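Local atomic coordinates of probable hydrolase (Pseudomonas aeruginosa, PDB entry 7AL6), a protein that is of unknown function but adopts the alpha/beta hydrolase fold and is probably a hydrolase, possibly a lipolytic one. Residues L85-E89 against L115-I119. Residues are numbered along the deposited sequence; the frame is centred on the assembly and turned at random.
Sequences LMVAE and LPERI
Leu115, the first residue to leave helical geometry after helix 103-114, directs its CB toward helix 77-91, and its CD1 presses against Leu85 CD2 at 3.4 Å, tighter than usual for two carbons. Branched leucines crossing at about a right angle suit this buried spot, which Leu150 and Lys147 of the second subunit help to cover; Glu117 forms a salt bridge with that Lys147. Arg118, whose backbone N bonds to Leu115 O, then reaches the helix. Bends at chi2 and chi3 bring its guanidinium end-on to Glu89, where NH1 (3.0 Å) and NH2 (2.9 Å) both donate to the single oxygen OE2. With the flat groups 74° apart, NH1 meets OE2 nearly along its C-O axis, NH2 from above the carboxylate plane. Leu85 CD1 lies over one guanidinium face, 3.5 Å from NH2, while Ala88, merely a methyl, comes loosely near, its CB 4.4 Å from NH1. Carbonyl oxygens of Glu94 and Trp93 accept from NE and NH1; arginine suits the place because its fan of N-H groups serves a carboxylate and two carbonyls at once. Helix 77-91 thus packs against the return loop of the beta-alpha-beta crossover joining parallel neighbours 96-101 and 119-125 in the alpha/beta hydrolase fold.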
loop_
_atom_site.group_PDB
_atom_site.type_symbol
_atom_site.label_atom_id
_atom_site.label_comp_id
_atom_site.label_asym_id
_atom_site.label_seq_id
_atom_site.Cartn_x
_atom_site.Cartn_y
_atom_site.Cartn_z
ATOM N N LEU A 85 -20.351 7.468 -1.466
ATOM C CA LEU A 85 -20.594 8.041 -2.810
ATOM C C LEU A 85 -19.937 7.146 -3.872
ATOM O O LEU A 85 -20.547 6.861 -4.859
ATOM C CB LEU A 85 -20.024 9.459 -2.838
ATOM C CG LEU A 85 -20.207 10.209 -4.144
ATOM C CD1 LEU A 85 -21.665 10.330 -4.499
ATOM C CD2 LEU A 85 -19.568 11.576 -4.076
ATOM N N MET A 86 -18.722 6.699 -3.629
ATOM C CA MET A 86 -17.984 5.817 -4.556
ATOM C C MET A 86 -18.650 4.441 -4.613
ATOM O O MET A 86 -18.576 3.829 -5.642
ATOM C CB MET A 86 -16.506 5.767 -4.192
ATOM C CG MET A 86 -15.862 7.090 -4.472
ATOM S SD MET A 86 -14.125 7.134 -4.265
ATOM C CE MET A 86 -13.627 8.063 -5.701
ATOM N N VAL A 87 -19.226 3.962 -3.515
ATOM C CA VAL A 87 -19.950 2.670 -3.513
ATOM C C VAL A 87 -21.129 2.800 -4.476
ATOM O O VAL A 87 -21.284 1.950 -5.311
ATOM C CB VAL A 87 -20.426 2.260 -2.111
ATOM C CG1 VAL A 87 -21.548 1.254 -2.203
ATOM C CG2 VAL A 87 -19.297 1.729 -1.256
ATOM N N ALA A 88 -21.890 3.880 -4.389
ATOM C CA ALA A 88 -22.997 4.115 -5.320
ATOM C C ALA A 88 -22.513 4.169 -6.770
ATOM O O ALA A 88 -23.108 3.539 -7.649
ATOM C CB ALA A 88 -23.739 5.416 -4.964
ATOM N N GLU A 89 -21.417 4.895 -7.036
ATOM C CA GLU A 89 -20.847 4.886 -8.385
ATOM C C GLU A 89 -20.544 3.475 -8.845
ATOM O O GLU A 89 -20.829 3.111 -9.987
ATOM C CB GLU A 89 -19.566 5.712 -8.447
ATOM C CG GLU A 89 -19.792 7.163 -8.109
ATOM C CD GLU A 89 -20.325 7.924 -9.291
ATOM O OE1 GLU A 89 -19.618 7.963 -10.307
ATOM O OE2 GLU A 89 -21.451 8.449 -9.201
ATOM N N LEU A 115 -24.333 16.761 -1.192
ATOM C CA LEU A 115 -24.710 16.359 -2.544
ATOM C C LEU A 115 -26.205 16.072 -2.604
ATOM O O LEU A 115 -26.638 14.939 -2.874
ATOM C CB LEU A 115 -23.904 15.136 -2.974
ATOM C CG LEU A 115 -22.452 15.438 -3.356
ATOM C CD1 LEU A 115 -21.767 14.118 -3.772
ATOM C CD2 LEU A 115 -22.408 16.477 -4.497
ATOM N N PRO A 116 -27.073 17.077 -2.421
ATOM C CA PRO A 116 -28.508 16.846 -2.404
ATOM C C PRO A 116 -29.032 16.228 -3.711
ATOM O O PRO A 116 -29.919 15.494 -3.648
ATOM C CB PRO A 116 -29.132 18.205 -2.108
ATOM C CG PRO A 116 -28.026 19.193 -2.270
ATOM C CD PRO A 116 -26.724 18.440 -2.149
ATOM N N GLU A 117 -28.363 16.448 -4.834
ATOM C CA GLU A 117 -28.735 15.922 -6.171
ATOM C C GLU A 117 -28.786 14.375 -6.152
ATOM O O GLU A 117 -29.563 13.838 -6.886
ATOM C CB GLU A 117 -27.768 16.482 -7.225
ATOM C CG GLU A 117 -26.397 15.803 -7.206
ATOM C CD GLU A 117 -25.111 16.421 -7.723
ATOM O OE1 GLU A 117 -24.969 17.631 -7.681
ATOM O OE2 GLU A 117 -24.225 15.647 -8.081
ATOM N N ARG A 118 -27.957 13.683 -5.369
ATOM C CA ARG A 118 -27.841 12.214 -5.325
ATOM C C ARG A 118 -28.754 11.521 -4.314
ATOM O O ARG A 118 -28.996 10.383 -4.513
ATOM C CB ARG A 118 -26.425 11.826 -4.899
ATOM C CG ARG A 118 -25.301 12.468 -5.689
ATOM C CD ARG A 118 -25.213 12.085 -7.149
ATOM N NE ARG A 118 -25.125 10.664 -7.392
ATOM C CZ ARG A 118 -24.022 9.998 -7.692
ATOM N NH1 ARG A 118 -24.083 8.698 -7.885
ATOM N NH2 ARG A 118 -22.870 10.617 -7.813
ATOM N N ILE A 119 -29.280 12.186 -3.304
ATOM C CA ILE A 119 -29.902 11.466 -2.194
ATOM C C ILE A 119 -31.420 11.640 -2.251
ATOM O O ILE A 119 -31.942 12.759 -2.133
ATOM C CB ILE A 119 -29.361 11.953 -0.840
ATOM C CG1 ILE A 119 -27.853 11.872 -0.775
ATOM C CG2 ILE A 119 -29.994 11.138 0.273
ATOM C CD1 ILE A 119 -27.291 10.458 -1.130
#